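Local coordinates for protein SnoN,Epimerase SnoN (Streptomyces nogalater, PDB 5EP9) that acts as a non-heme iron, 2-oxoglutarate-dependent epimerase in the biosynthesis of the polyketide nogalamycin, at residues A273-G277 and D278-L282. Sequence-based numbering, arbitrary orientation.
Sequences APLTG and DRFPL
Gly277 O takes a hydrogen bond from Phe280 N at 3.0 Å, with an N-H...O angle of 147°; the donor sits well above the carbonyl plane. Pro281 CA makes a CA-H...O contact with Gly277 O at 3.4 Å. The ring of Phe280 then folds back on the incoming chain. Leu275 CB lies over one face, 4.0 Å from the Phe280 ring centroid and 22° off the normal, a CH-pi contact. Leu275 CD2 packs against Phe280 CE2 at 3.8 Å. Phe280 CG lies anti to its carbonyl carbon (chi1 -58°), which swings the ring back to Leu275. Arg279 CG rests 3.6 Å above the plane of the opposite face, offset toward the rim, while Thr276 O meets the edge in plane, 3.8 Å from Phe280 CD2. Arg279 NH2 is hydrogen-bonded to Pro262 O. An alanine at Phe280 would probably open a gap between Leu275 and the aliphatic part of Arg279. The Phe280 side chain also touches Met244 of strand 236-245, in the same fused SnoN part (203-305), and Phe121 of strand 118-128, in the 14-202 part. The Phe280 N to Gly277 O bond closes a type I beta turn from Gly277 to Phe280, within the partly buried loop that follows helix 256-259 in this PhyH-family, cupin-clan fold.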
loop_
_atom_site.group_PDB
_atom_site.type_symbol
_atom_site.label_atom_id
_atom_site.label_comp_id
_atom_site.label_asym_id
_atom_site.label_seq_id
_atom_site.Cartn_x
_atom_site.Cartn_y
_atom_site.Cartn_z
ATOM N N ALA A 273 -0.219 -21.867 6.609
ATOM C CA ALA A 273 1.089 -22.149 5.943
ATOM C C ALA A 273 1.903 -20.931 6.046
ATOM O O ALA A 273 1.377 -19.875 5.784
ATOM C CB ALA A 273 0.909 -22.553 4.490
ATOM N N PRO A 274 3.194 -21.031 6.430
ATOM C CA PRO A 274 3.877 -19.784 6.607
ATOM C C PRO A 274 4.174 -19.159 5.250
ATOM O O PRO A 274 4.242 -19.854 4.238
ATOM C CB PRO A 274 5.165 -20.140 7.352
ATOM C CG PRO A 274 5.042 -21.611 7.751
ATOM C CD PRO A 274 4.092 -22.185 6.721
ATOM N N LEU A 275 4.234 -17.817 5.231
ATOM C CA LEU A 275 4.554 -17.131 4.025
ATOM C C LEU A 275 6.021 -16.747 4.172
ATOM O O LEU A 275 6.348 -15.749 4.843
ATOM C CB LEU A 275 3.619 -15.932 3.821
ATOM C CG LEU A 275 2.157 -16.344 3.792
ATOM C CD1 LEU A 275 1.299 -15.102 3.784
ATOM C CD2 LEU A 275 1.703 -17.224 2.649
ATOM N N THR A 276 6.873 -17.507 3.486
ATOM C CA THR A 276 8.336 -17.350 3.569
ATOM C C THR A 276 9.014 -17.529 2.211
ATOM O O THR A 276 8.355 -17.763 1.195
ATOM C CB THR A 276 8.980 -18.345 4.477
ATOM O OG1 THR A 276 8.614 -19.609 4.017
ATOM C CG2 THR A 276 8.498 -18.248 5.904
ATOM N N GLY A 277 10.333 -17.311 2.205
ATOM C CA GLY A 277 11.123 -17.403 1.006
ATOM C C GLY A 277 11.128 -16.124 0.177
ATOM O O GLY A 277 10.575 -15.085 0.571
ATOM N N ASP A 278 11.774 -16.215 -0.961
ATOM C CA ASP A 278 11.847 -15.221 -2.064
ATOM C C ASP A 278 10.566 -14.629 -2.511
ATOM O O ASP A 278 10.536 -13.497 -2.929
ATOM C CB ASP A 278 12.443 -15.891 -3.364
ATOM C CG ASP A 278 13.945 -16.039 -3.306
ATOM O OD1 ASP A 278 14.522 -15.358 -2.415
ATOM O OD2 ASP A 278 14.560 -16.818 -4.117
ATOM N N ARG A 279 9.516 -15.401 -2.473
ATOM C CA ARG A 279 8.187 -14.909 -2.841
ATOM C C ARG A 279 7.594 -13.876 -1.827
ATOM O O ARG A 279 6.810 -13.036 -2.156
ATOM C CB ARG A 279 7.253 -16.106 -2.999
ATOM C CG ARG A 279 5.811 -15.740 -3.325
ATOM C CD ARG A 279 5.699 -14.769 -4.500
ATOM N NE ARG A 279 4.305 -14.503 -4.750
ATOM C CZ ARG A 279 3.576 -13.550 -4.149
ATOM N NH1 ARG A 279 4.134 -12.698 -3.281
ATOM N NH2 ARG A 279 2.257 -13.451 -4.436
ATOM N N PHE A 280 8.038 -13.979 -0.576
ATOM C CA PHE A 280 7.544 -13.132 0.568
ATOM C C PHE A 280 8.709 -12.677 1.394
ATOM O O PHE A 280 8.856 -13.066 2.546
ATOM C CB PHE A 280 6.561 -13.872 1.447
ATOM C CG PHE A 280 5.359 -14.380 0.710
ATOM C CD1 PHE A 280 4.390 -13.514 0.286
ATOM C CD2 PHE A 280 5.169 -15.753 0.481
ATOM C CE1 PHE A 280 3.244 -13.973 -0.378
ATOM C CE2 PHE A 280 4.046 -16.218 -0.192
ATOM C CZ PHE A 280 3.077 -15.318 -0.617
ATOM N N PRO A 281 9.609 -11.892 0.779
ATOM C CA PRO A 281 10.952 -11.792 1.356
ATOM C C PRO A 281 10.969 -10.976 2.615
ATOM O O PRO A 281 10.332 -9.907 2.694
ATOM C CB PRO A 281 11.779 -11.129 0.220
ATOM C CG PRO A 281 10.737 -10.318 -0.513
ATOM C CD PRO A 281 9.554 -11.238 -0.529
ATOM N N LEU A 282 11.823 -11.384 3.520
ATOM C CA LEU A 282 12.221 -10.562 4.625
ATOM C C LEU A 282 12.760 -9.207 4.102
ATOM O O LEU A 282 13.518 -9.171 3.176
ATOM C CB LEU A 282 13.274 -11.247 5.457
ATOM C CG LEU A 282 12.830 -12.491 6.248
ATOM C CD1 LEU A 282 14.029 -13.308 6.708
ATOM C CD2 LEU A 282 11.921 -12.069 7.405
#